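Side-chain contacts in putative GGDEF domain protein (PDB 7E6G), which probably synthesises cyclic di-GMP from two molecules of GTP in a magnesium-dependent diguanylate cyclase reaction: residues L41-L44 with E45-R49; D52-Q55 with S56-R59; D141-K144 with Q145-D148; K251-G254 with R255-V259; Y86-M89 with M90-L93. One frame throughout, in Å; residues are numbered along the deposited sequence.

Contact 1. Residues L41-L44 with E45-R49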
# COMPACT_ATOMS: atom_id res chain seq x y z
N LEU A 41 17.29 -53.41 -5.07
CA LEU A 41 17.22 -52.29 -6.00
C LEU A 41 15.79 -51.78 -6.12
O LEU A 41 15.56 -50.56 -6.17
CB LEU A 41 17.75 -52.71 -7.37
CG LEU A 41 18.19 -51.57 -8.29
CD1 LEU A 41 19.01 -50.55 -7.52
CD2 LEU A 41 18.98 -52.09 -9.47
N VAL A 42 14.83 -52.70 -6.16
CA VAL A 42 13.43 -52.28 -6.23
C VAL A 42 13.06 -51.50 -4.96
O VAL A 42 12.38 -50.47 -5.02
CB VAL A 42 12.52 -53.50 -6.46
CG1 VAL A 42 11.07 -53.18 -6.15
CG2 VAL A 42 12.65 -53.99 -7.88
N ARG A 43 13.52 -51.98 -3.81
CA ARG A 43 13.28 -51.29 -2.55
C ARG A 43 13.85 -49.87 -2.58
O ARG A 43 13.20 -48.92 -2.14
CB ARG A 43 13.88 -52.13 -1.41
CG ARG A 43 14.04 -51.49 -0.03
CD ARG A 43 12.90 -50.57 0.42
NE ARG A 43 11.55 -51.12 0.25
CZ ARG A 43 11.06 -52.15 0.93
NH1 ARG A 43 9.82 -52.56 0.69
NH2 ARG A 43 11.80 -52.76 1.85
N LEU A 44 15.05 -49.71 -3.14
CA LEU A 44 15.67 -48.39 -3.22
C LEU A 44 14.87 -47.47 -4.14
O LEU A 44 14.61 -46.30 -3.80
CB LEU A 44 17.11 -48.54 -3.70
CG LEU A 44 18.25 -48.89 -2.70
CD1 LEU A 44 17.83 -49.83 -1.57
CD2 LEU A 44 19.48 -49.46 -3.42
N GLU A 45 14.41 -47.90 -5.25
CA GLU A 45 13.63 -47.12 -6.12
C GLU A 45 12.33 -46.79 -5.56
O GLU A 45 11.85 -45.80 -5.82
CB GLU A 45 13.54 -47.78 -7.43
CG GLU A 45 14.84 -47.68 -8.11
CD GLU A 45 15.02 -48.60 -9.27
OE1 GLU A 45 16.11 -48.62 -9.83
OE2 GLU A 45 14.08 -49.29 -9.65
N ARG A 46 11.78 -47.65 -4.80
CA ARG A 46 10.54 -47.38 -4.18
C ARG A 46 10.71 -46.32 -3.19
O ARG A 46 9.89 -45.60 -3.03
CB ARG A 46 9.92 -48.63 -3.55
CG ARG A 46 8.40 -48.62 -3.39
CD ARG A 46 7.77 -49.64 -2.46
NE ARG A 46 7.35 -50.87 -3.09
CZ ARG A 46 8.01 -52.01 -2.95
NH1 ARG A 46 9.09 -52.04 -2.20
NH2 ARG A 46 7.62 -53.11 -3.56
N ILE A 47 11.79 -46.28 -2.48
CA ILE A 47 11.97 -45.31 -1.50
C ILE A 47 11.96 -43.97 -2.09
O ILE A 47 11.44 -43.12 -1.58
CB ILE A 47 13.28 -45.49 -0.76
CG1 ILE A 47 13.21 -46.62 0.18
CG2 ILE A 47 13.52 -44.34 0.13
CD1 ILE A 47 14.48 -47.04 0.81
N ALA A 48 12.60 -43.81 -3.17
CA ALA A 48 12.69 -42.64 -3.88
C ALA A 48 11.48 -42.18 -4.44
O ALA A 48 11.40 -41.12 -4.61
CB ALA A 48 13.64 -42.83 -4.95
N ARG A 49 10.67 -43.02 -4.96
CA ARG A 49 9.46 -42.67 -5.53
C ARG A 49 8.50 -42.13 -4.54
O ARG A 49 7.82 -41.30 -4.83
CB ARG A 49 8.92 -43.84 -6.26
CG ARG A 49 7.65 -43.57 -6.98
CD ARG A 49 7.28 -44.65 -7.90
NE ARG A 49 7.03 -45.85 -7.17
CZ ARG A 49 7.74 -46.94 -7.26
NH1 ARG A 49 7.37 -47.90 -6.52
NH2 ARG A 49 8.78 -47.08 -8.03

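Contact 2. Residues D52-Q55 with S56-R59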
# COMPACT_ATOMS: atom_id res chain seq x y z
N ASP A 52 9.60 -38.77 -3.55
CA ASP A 52 9.27 -37.89 -4.58
C ASP A 52 7.85 -37.54 -4.55
O ASP A 52 7.54 -36.53 -4.96
CB ASP A 52 9.69 -38.43 -5.92
CG ASP A 52 11.13 -38.35 -6.17
OD1 ASP A 52 11.83 -37.87 -5.41
OD2 ASP A 52 11.61 -38.80 -7.15
N GLY A 53 6.97 -38.42 -4.20
CA GLY A 53 5.60 -38.14 -4.02
C GLY A 53 5.24 -37.22 -2.92
O GLY A 53 4.33 -36.54 -2.99
N PHE A 54 5.91 -37.33 -1.81
CA PHE A 54 5.74 -36.42 -0.68
C PHE A 54 6.18 -35.01 -1.04
O PHE A 54 5.52 -34.03 -0.68
CB PHE A 54 6.53 -36.92 0.52
CG PHE A 54 5.75 -37.81 1.42
CD1 PHE A 54 4.95 -37.28 2.42
CD2 PHE A 54 5.84 -39.18 1.30
CE1 PHE A 54 4.23 -38.11 3.26
CE2 PHE A 54 5.14 -40.01 2.14
CZ PHE A 54 4.33 -39.47 3.12
N GLN A 55 7.31 -34.89 -1.74
CA GLN A 55 7.80 -33.57 -2.12
C GLN A 55 6.91 -32.91 -3.17
O GLN A 55 6.79 -31.68 -3.19
CB GLN A 55 9.24 -33.67 -2.60
CG GLN A 55 10.12 -34.32 -1.59
CD GLN A 55 11.54 -34.48 -2.07
OE1 GLN A 55 12.00 -33.72 -2.92
NE2 GLN A 55 12.22 -35.50 -1.57
N SER A 56 6.29 -33.71 -4.05
CA SER A 56 5.32 -33.17 -4.99
C SER A 56 4.12 -32.59 -4.25
O SER A 56 3.63 -31.51 -4.59
CB SER A 56 4.87 -34.26 -5.96
OG SER A 56 4.50 -33.71 -7.21
N MET A 57 3.63 -33.32 -3.24
CA MET A 57 2.53 -32.84 -2.41
C MET A 57 2.87 -31.50 -1.75
O MET A 57 2.10 -30.52 -1.84
CB MET A 57 2.22 -33.89 -1.35
CG MET A 57 1.04 -33.59 -0.45
SD MET A 57 0.56 -35.05 0.52
CE MET A 57 1.91 -35.18 1.70
N ALA A 58 4.02 -31.44 -1.08
CA ALA A 58 4.45 -30.21 -0.43
C ALA A 58 4.65 -29.08 -1.44
O ALA A 58 4.32 -27.92 -1.16
CB ALA A 58 5.73 -30.45 0.36
N ARG A 59 5.08 -29.38 -2.60
CA ARG A 59 5.21 -28.38 -3.55
C ARG A 59 3.98 -27.81 -4.05
O ARG A 59 3.88 -26.70 -4.21
CB ARG A 59 6.03 -28.93 -4.64
CG ARG A 59 5.71 -28.48 -5.99
CD ARG A 59 6.76 -27.55 -6.31
NE ARG A 59 6.97 -27.59 -7.71
CZ ARG A 59 7.69 -26.71 -8.34
NH1 ARG A 59 7.80 -26.83 -9.63
NH2 ARG A 59 8.23 -25.72 -7.65

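Contact 3. Residues D141-K144 with Q145-D148. With G2P (phosphomethylphosphonic acid guanylate ester), chain H.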
# COMPACT_ATOMS: atom_id res chain seq x y z
N ASP A 141 -6.05 56.50 -13.66
CA ASP A 141 -6.50 57.84 -14.00
C ASP A 141 -7.20 57.83 -15.36
O ASP A 141 -6.66 57.29 -16.34
CB ASP A 141 -5.32 58.81 -14.03
CG ASP A 141 -4.61 58.92 -12.70
OD1 ASP A 141 -5.27 58.88 -11.65
OD2 ASP A 141 -3.38 59.07 -12.70
N PHE A 142 -8.40 58.41 -15.42
CA PHE A 142 -9.14 58.64 -16.67
C PHE A 142 -9.43 57.33 -17.40
O PHE A 142 -9.49 57.30 -18.64
CB PHE A 142 -8.39 59.62 -17.58
CG PHE A 142 -8.10 60.96 -16.93
CD1 PHE A 142 -9.14 61.76 -16.47
CD2 PHE A 142 -6.80 61.41 -16.79
CE1 PHE A 142 -8.88 62.99 -15.88
CE2 PHE A 142 -6.54 62.64 -16.20
CZ PHE A 142 -7.58 63.43 -15.74
N PHE A 143 -9.63 56.24 -16.66
CA PHE A 143 -9.93 54.96 -17.28
C PHE A 143 -11.19 55.01 -18.13
O PHE A 143 -11.29 54.33 -19.16
CB PHE A 143 -10.05 53.88 -16.22
CG PHE A 143 -9.98 52.49 -16.77
CD1 PHE A 143 -8.90 52.11 -17.56
CD2 PHE A 143 -10.99 51.57 -16.50
CE1 PHE A 143 -8.84 50.84 -18.10
CE2 PHE A 143 -10.93 50.29 -17.02
CZ PHE A 143 -9.85 49.92 -17.82
N LYS A 144 -12.11 55.76 -17.79
CA LYS A 144 -13.26 55.89 -18.47
C LYS A 144 -12.99 56.37 -19.87
O LYS A 144 -13.70 56.01 -20.65
CB LYS A 144 -13.96 56.83 -17.67
CG LYS A 144 -15.36 56.96 -17.91
CD LYS A 144 -15.95 57.32 -16.64
CE LYS A 144 -17.36 57.76 -16.90
NZ LYS A 144 -18.16 57.53 -15.67
N GLN A 145 -12.02 57.24 -20.13
CA GLN A 145 -11.63 57.59 -21.49
C GLN A 145 -11.16 56.37 -22.27
O GLN A 145 -11.47 56.22 -23.46
CB GLN A 145 -10.54 58.66 -21.49
CG GLN A 145 -11.06 60.07 -21.57
CD GLN A 145 -11.33 60.54 -23.00
OE1 GLN A 145 -11.79 59.78 -23.87
NE2 GLN A 145 -11.02 61.82 -23.24
N VAL A 146 -10.41 55.49 -21.61
CA VAL A 146 -10.01 54.26 -22.28
C VAL A 146 -11.25 53.51 -22.74
O VAL A 146 -11.37 53.13 -23.91
CB VAL A 146 -9.13 53.39 -21.36
CG1 VAL A 146 -8.76 52.11 -22.06
CG2 VAL A 146 -7.89 54.14 -20.94
N ASN A 147 -12.21 53.33 -21.84
CA ASN A 147 -13.36 52.52 -22.19
C ASN A 147 -14.22 53.20 -23.25
O ASN A 147 -14.76 52.54 -24.14
CB ASN A 147 -14.18 52.21 -20.95
CG ASN A 147 -13.47 51.22 -20.03
OD1 ASN A 147 -12.98 50.18 -20.46
ND2 ASN A 147 -13.41 51.56 -18.77
N ASP A 148 -14.32 54.52 -23.19
CA ASP A 148 -15.20 55.24 -24.09
C ASP A 148 -14.61 55.35 -25.48
O ASP A 148 -15.36 55.30 -26.47
CB ASP A 148 -15.51 56.63 -23.52
CG ASP A 148 -16.40 56.57 -22.27
OD1 ASP A 148 -17.08 55.53 -22.04
OD2 ASP A 148 -16.44 57.56 -21.50
PG G2P H . -10.37 59.12 -12.25
O1G G2P H . -9.77 58.49 -11.28
O2G G2P H . -9.53 59.60 -13.13
O3G G2P H . -11.30 59.99 -11.87
O3B G2P H . -11.13 57.95 -12.86
PB G2P H . -12.00 57.55 -14.11
O1B G2P H . -11.32 56.55 -14.58
O2B G2P H . -12.28 58.52 -14.96
C3A G2P H . -13.57 56.99 -13.64
PA G2P H . -13.91 55.94 -12.43
O1A G2P H . -14.74 56.97 -12.02
O2A G2P H . -12.52 55.86 -12.07
O5' G2P H . -14.38 55.12 -13.58
C5' G2P H . -13.69 53.97 -14.06
C4' G2P H . -14.50 53.20 -15.06
O4' G2P H . -14.14 51.97 -14.79
C3' G2P H . -15.86 53.12 -14.63
O3' G2P H . -16.63 53.76 -15.57
C2' G2P H . -16.07 51.66 -14.60
O2' G2P H . -17.26 51.21 -15.10
C1' G2P H . -15.01 51.22 -15.43
N9 G2P H . -14.70 49.85 -15.23
C8 G2P H . -14.89 49.32 -14.06
N7 G2P H . -14.56 48.07 -14.07
C5 G2P H . -14.13 47.79 -15.22
C6 G2P H . -13.66 46.67 -15.72
O6 G2P H . -13.56 45.65 -15.11
N1 G2P H . -13.25 46.65 -17.02
C2 G2P H . -13.36 47.78 -17.75
N2 G2P H . -12.98 47.74 -18.92
N3 G2P H . -13.86 48.87 -17.20
C4 G2P H . -14.21 48.90 -15.94

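Contact 4. Residues K251-G254 with R255-V259. With G2P (phosphomethylphosphonic acid guanylate ester), chain H.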
# COMPACT_ATOMS: atom_id res chain seq x y z
N LYS A 251 -5.64 62.01 -5.81
CA LYS A 251 -6.55 62.30 -6.90
C LYS A 251 -6.93 63.78 -6.93
O LYS A 251 -7.05 64.37 -8.01
CB LYS A 251 -7.80 61.44 -6.79
CG LYS A 251 -8.15 60.77 -8.10
CD LYS A 251 -7.72 59.31 -8.09
CE LYS A 251 -8.49 58.48 -9.10
NZ LYS A 251 -7.68 57.78 -10.06
N ARG A 252 -7.14 64.38 -5.76
CA ARG A 252 -7.52 65.79 -5.70
C ARG A 252 -6.37 66.70 -6.09
O ARG A 252 -6.61 67.82 -6.57
CB ARG A 252 -8.00 66.13 -4.29
CG ARG A 252 -9.31 65.49 -3.94
CD ARG A 252 -9.73 65.90 -2.55
NE ARG A 252 -11.15 65.71 -2.33
CZ ARG A 252 -11.70 65.48 -1.14
NH1 ARG A 252 -10.92 65.42 -0.06
NH2 ARG A 252 -13.02 65.32 -1.03
N SER A 253 -5.13 66.24 -5.92
CA SER A 253 -3.94 67.06 -6.15
C SER A 253 -3.39 66.92 -7.57
O SER A 253 -2.27 67.35 -7.82
CB SER A 253 -2.86 66.70 -5.12
OG SER A 253 -2.07 65.60 -5.54
N GLY A 254 -4.13 66.30 -8.48
CA GLY A 254 -3.75 66.35 -9.88
C GLY A 254 -3.37 65.09 -10.64
O GLY A 254 -3.03 65.18 -11.82
N ARG A 255 -3.40 63.91 -10.01
CA ARG A 255 -3.21 62.65 -10.74
C ARG A 255 -1.78 62.39 -11.22
O ARG A 255 -0.95 63.30 -11.25
CB ARG A 255 -4.20 62.56 -11.91
CG ARG A 255 -5.64 62.63 -11.40
CD ARG A 255 -6.68 62.44 -12.49
NE ARG A 255 -8.01 62.14 -11.95
CZ ARG A 255 -8.86 63.05 -11.46
NH1 ARG A 255 -8.52 64.34 -11.41
NH2 ARG A 255 -10.05 62.65 -11.01
N ASP A 256 -1.48 61.14 -11.58
CA ASP A 256 -0.10 60.66 -11.70
C ASP A 256 0.71 61.03 -10.47
O ASP A 256 1.91 61.28 -10.55
CB ASP A 256 0.57 61.18 -12.97
CG ASP A 256 1.75 60.31 -13.43
OD1 ASP A 256 2.04 59.25 -12.79
OD2 ASP A 256 2.39 60.70 -14.44
N LYS A 257 0.05 61.08 -9.31
CA LYS A 257 0.66 61.46 -8.05
C LYS A 257 0.63 60.26 -7.11
O LYS A 257 -0.14 59.32 -7.28
CB LYS A 257 -0.08 62.64 -7.40
CG LYS A 257 0.66 63.95 -7.44
CD LYS A 257 0.40 64.69 -8.75
CE LYS A 257 1.41 65.81 -9.00
NZ LYS A 257 1.44 66.81 -7.87
N CYS A 258 1.47 60.33 -6.08
CA CYS A 258 1.55 59.27 -5.08
C CYS A 258 1.78 59.94 -3.73
O CYS A 258 2.88 60.44 -3.46
CB CYS A 258 2.67 58.29 -5.41
SG CYS A 258 3.03 57.14 -4.09
N VAL A 259 0.75 59.99 -2.90
CA VAL A 259 0.87 60.67 -1.61
C VAL A 259 0.98 59.64 -0.50
O VAL A 259 0.32 58.59 -0.51
CB VAL A 259 -0.29 61.65 -1.37
CG1 VAL A 259 -0.59 62.42 -2.61
CG2 VAL A 259 -1.48 60.93 -0.85
PG G2P H . -10.37 59.12 -12.25
O1G G2P H . -9.77 58.49 -11.28
O2G G2P H . -9.53 59.60 -13.13
O3G G2P H . -11.30 59.99 -11.87
O3B G2P H . -11.13 57.95 -12.86
PB G2P H . -12.00 57.55 -14.11
O1B G2P H . -11.32 56.55 -14.58
O2B G2P H . -12.28 58.52 -14.96
C3A G2P H . -13.57 56.99 -13.64
PA G2P H . -13.91 55.94 -12.43
O1A G2P H . -14.74 56.97 -12.02
O2A G2P H . -12.52 55.86 -12.07
O5' G2P H . -14.38 55.12 -13.58
C5' G2P H . -13.69 53.97 -14.06
C4' G2P H . -14.50 53.20 -15.06
O4' G2P H . -14.14 51.97 -14.79
C3' G2P H . -15.86 53.12 -14.63
O3' G2P H . -16.63 53.76 -15.57
C2' G2P H . -16.07 51.66 -14.60
O2' G2P H . -17.26 51.21 -15.10
C1' G2P H . -15.01 51.22 -15.43
N9 G2P H . -14.70 49.85 -15.23
C8 G2P H . -14.89 49.32 -14.06
N7 G2P H . -14.56 48.07 -14.07
C5 G2P H . -14.13 47.79 -15.22
C6 G2P H . -13.66 46.67 -15.72
O6 G2P H . -13.56 45.65 -15.11
N1 G2P H . -13.25 46.65 -17.02
C2 G2P H . -13.36 47.78 -17.75
N2 G2P H . -12.98 47.74 -18.92
N3 G2P H . -13.86 48.87 -17.20
C4 G2P H . -14.21 48.90 -15.94

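Contact 5. Residues Y86-M89 with M90-L93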
# COMPACT_ATOMS: atom_id res chain seq x y z
N TYR A 86 -8.97 8.48 -7.01
CA TYR A 86 -10.04 9.22 -6.34
C TYR A 86 -9.50 10.51 -5.74
O TYR A 86 -10.12 11.58 -5.84
CB TYR A 86 -10.68 8.36 -5.23
CG TYR A 86 -11.85 7.51 -5.66
CD1 TYR A 86 -13.15 7.99 -5.62
CD2 TYR A 86 -11.66 6.20 -6.11
CE1 TYR A 86 -14.22 7.21 -6.00
CE2 TYR A 86 -12.72 5.41 -6.50
CZ TYR A 86 -14.01 5.92 -6.44
OH TYR A 86 -15.09 5.14 -6.83
N GLN A 87 -8.31 10.42 -5.15
CA GLN A 87 -7.73 11.58 -4.50
C GLN A 87 -7.27 12.62 -5.52
O GLN A 87 -7.25 13.82 -5.21
CB GLN A 87 -6.59 11.15 -3.60
CG GLN A 87 -7.09 10.30 -2.46
CD GLN A 87 -6.02 9.46 -1.85
OE1 GLN A 87 -5.16 9.97 -1.15
NE2 GLN A 87 -6.07 8.16 -2.08
N GLN A 88 -6.92 12.19 -6.73
CA GLN A 88 -6.59 13.16 -7.77
C GLN A 88 -7.83 13.91 -8.23
O GLN A 88 -7.79 15.13 -8.43
CB GLN A 88 -5.90 12.48 -8.95
CG GLN A 88 -5.50 13.44 -10.06
CD GLN A 88 -4.56 14.55 -9.57
OE1 GLN A 88 -3.84 14.38 -8.58
NE2 GLN A 88 -4.59 15.69 -10.26
N MET A 89 -8.94 13.33 -8.33
CA MET A 89 -10.09 14.00 -8.65
C MET A 89 -10.50 14.93 -7.61
O MET A 89 -10.99 15.92 -7.87
CB MET A 89 -11.05 12.96 -8.66
CG MET A 89 -12.10 13.09 -9.61
SD MET A 89 -13.51 12.43 -8.85
CE MET A 89 -14.37 13.75 -8.10
N MET A 90 -10.41 14.50 -6.40
CA MET A 90 -10.69 15.40 -5.29
C MET A 90 -9.75 16.61 -5.30
O MET A 90 -10.17 17.74 -5.00
CB MET A 90 -10.57 14.62 -4.00
CG MET A 90 -10.74 15.45 -2.81
SD MET A 90 -12.39 16.10 -2.81
CE MET A 90 -12.92 15.56 -1.18
N ARG A 91 -8.47 16.37 -5.60
CA ARG A 91 -7.47 17.43 -5.62
C ARG A 91 -7.80 18.47 -6.68
O ARG A 91 -7.74 19.68 -6.42
CB ARG A 91 -6.10 16.81 -5.90
CG ARG A 91 -4.97 17.36 -5.09
CD ARG A 91 -4.18 18.38 -5.89
NE ARG A 91 -3.03 17.82 -6.60
CZ ARG A 91 -1.77 18.24 -6.46
NH1 ARG A 91 -0.81 17.68 -7.18
NH2 ARG A 91 -1.46 19.21 -5.59
N ASP A 92 -8.12 18.01 -7.89
CA ASP A 92 -8.51 18.91 -8.96
C ASP A 92 -9.74 19.73 -8.58
O ASP A 92 -9.80 20.94 -8.84
CB ASP A 92 -8.75 18.11 -10.24
CG ASP A 92 -7.49 17.45 -10.75
OD1 ASP A 92 -6.39 17.90 -10.37
OD2 ASP A 92 -7.60 16.48 -11.53
N LEU A 93 -10.73 19.08 -7.96
CA LEU A 93 -11.90 19.82 -7.49
C LEU A 93 -11.52 20.89 -6.46
O LEU A 93 -12.02 22.02 -6.51
CB LEU A 93 -12.92 18.85 -6.91
CG LEU A 93 -14.25 19.48 -6.51
CD1 LEU A 93 -15.28 19.19 -7.56
CD2 LEU A 93 -14.74 18.96 -5.16

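Contact 1. Residues L41-L44 with E45-R49
R43 and R46, three residues apart on one helix, bring their guanidinium groups together, with R43 NH1 3.0 Å from R46 NH1. Both atoms are donors, so neither can satisfy the other, and the planes are turned 53° apart. Acceptors outside the segments probably offset the like charges: NH1 and NH2 of R43 form salt bridges with an acidic side chain of a chain of another protein, and R46 NH1 makes a long, weak ion pair with an acidic side chain of that chain. V42 CG1 lies over one face of the R46 guanidinium, 4.3 Å from R46 NH2. The chain of R43 bends at chi2 (39°) and chi3 (48°), and its CD comes within 3.9 Å of I47 CD1, giving the charged residue an apolar flank.

The backbone polar groups are met in the regular i to i+4 pattern. E45 N donates to L41 O at 3.0 Å, R46 N to V42 O at 2.9 Å, and I47 N to R43 O at 3.0 Å. A48 N reaches L44 O, which also receives a weak bond from I47 N. E45 leans back along the helix, placing OE1 3.9 Å from L41 CG, a contact with carbon.

The segment is part of helix 27-102. L44 and I47 pack on L44 of the second subunit, while the arginine-bearing surface meets the chain of another protein.

Contact 2. Residues D52-Q55 with S56-R59
Within the continuous alpha-helix 27-102, F54 and M57 form the side-chain contact of this turn, and the backbone around them keeps the usual i to i+4 bonding. The bond from A58 N to F54 O is 3.0 Å long and close to straight (170°), and R59 N reaches Q55 O at 2.9 Å. S56 N binds D52 O at 3.2 Å; the bond from M57 N to G53 O is weak.

The polar side chains find their partners outside the two segments. D52 OD2 is hydrogen-bonded to a polar side chain of a chain of another protein, and R59 gives that chain a salt bridge through NH2 and a backbone hydrogen bond through NH1. Q55 NE2 makes weak bonds to S51 OG of its own chain and of the second subunit, where Q55 also packs on its counterpart.

Apolar contact rests on F54 and M57, which run side by side and point the same way. Another chain of a different protein sets an aromatic ring edge-to-face against F54. M57 runs out extended, with CG opposite its backbone N (chi1 -176°), until the bend at chi3 (72°) returns the terminal methyl to the phenyl ring: M57 CE lies 3.8 Å from F54 CD1 and 4.0 Å from F54 CE1.

Contact 3. Residues D141-K144 with Q145-D148
With chi1 at -164°, F143 swings its ring away from the backbone N and along the helix toward N147, whose own chi1 of -71° raises the amide beside that ring. The two belong to the first turn of helix 143-150 in the GGDEF domain, just after strand 134-140, with F142 at the N-cap position. Ring and amide planes stand 81° apart, and N147 ND2 is 3.3 Å from F143 CE2.

The amide reads the guanine of the bound GTP analogue. Its OD1 accepts a nearly straight hydrogen bond from ligand N2 at 2.9 Å, while ND2 gives a weak bond to ligand N3, the latter also lying at the edge of the F143 ring. At the other end of the nucleotide, the helix start grips the phosphates by backbone N-H groups: F142 N donates to O2G at 2.8 Å, and F143 N and K144 N give weak bonds to O1B.

D141, in the loop before the helix, has OD1 salt-bridged to K251 NZ and bonded to S224 OG. The other flank of the F143 ring meets V146, CD1 to CB at 4.0 Å, and both residues pack on V158 of helix 152-168. K144 and D148 run side by side in the same direction, with K144 CG 3.8 Å from D148 OD2.

Contact 4. Residues K251-G254 with R255-V259
The carbonyl oxygen of K251 sits over one face of the R255 guanidinium, 3.7 Å from R255 NH1; it lies over the flat group and is not hydrogen-bonded to it. The K251 side chain crosses that of R255 at an angle, bringing K251 CG to 4.0 Å from R255 NH2.

R255 meanwhile binds the nucleotide. Its NE donates to O2G of the bound GTP analogue at 3.2 Å and its NH2 to O3G at 3.1 Å, with O3G at the guanidinium edge, near its plane; the two bonds limit rotation of the group about the terminal phosphate. The side chain is extended from CG to NE to reach there. K251 NZ is hydrogen-bonded to D139 OD1 and salt-bridged to D141 OD1.

These residues form the turn from helix 236-252 to strand 258-260, the second half of a beta-alpha-beta unit that begins with strand 223-229 in the GGDEF domain. G254 has a phi of 117°, where a CB would be jammed against the preceding carbonyl O.

Beyond the turn, K257 lies back over the helix end, CG 3.7 Å from S253 OG, a hydroxyl that is hydrogen-bonded to A250 O. D256 faces away and forms a salt bridge through OD1 with R208 NH2.

Contact 5. Residues Y86-M89 with M90-L93
Y86 joins M90 mainly through the backbone: M90 N donates to Y86 O at 3.0 Å. The ring turns from this part of the helix, and Y86 packs on an apolar side chain of a chain of another protein. Q87 likewise gives its carbonyl to R91, with R91 N 2.9 Å from Q87 O. Its amide is satisfied outside the two segments: another chain of a different protein supplies an aromatic side chain bonded to OE1 and a polar one bonded to NE2.

Q88 carries the side-chain contact. CG stands opposite the backbone N (chi1 -179°), and the bend at chi2 (58°) lays the amide along the helix over the next turn. There Q88 NE2 comes 2.9 Å from D92 OD1, but amide and carboxylate planes are 75° apart and the angle is too poor for a hydrogen bond between these two. The stronger partner of D92 is a basic side chain of the first of those chains, salt-bridged to OD2. On the opposite end of the amide, Q88 OE1 lies at the edge of the R91 guanidinium, yet 4.1 Å from R91 NE. The Q88 carbonyl is firmly held by D92 N at 2.9 Å.

M89 closes the turn: its O accepts from L93 N at 3.2 Å, while the side chain packs on a polar side chain of the chain that Y86 meets.

The turn belongs to helix 27-102. Q87 and M90 each pack on the same residue of the second subunit, consistent with two such helices running parallel and in register, with chains of another protein against their flanks.

How the contacts relate
Along the chain the order is contact 1, contact 2, contact 5, contact 3, contact 4. The first three share helix 27-102: the centres of contacts 1 and 2 are 16 Å apart, and contact 5 lies 67 Å from contact 1. Contacts 3 and 4 belong to the GGDEF domain, 17 Å apart between centres and in direct touch, with D141 OD2 3.0 Å from D256 N and F142 packed on R255. Together they hold one nucleotide from two parts of the sequence. Contact 1 is 107 Å from contact 3, centre to centre. The helix that meets the second subunit and chains of another protein is therefore a long stalk whose far end, at contacts 1 and 2, is well separated from the nucleotide site.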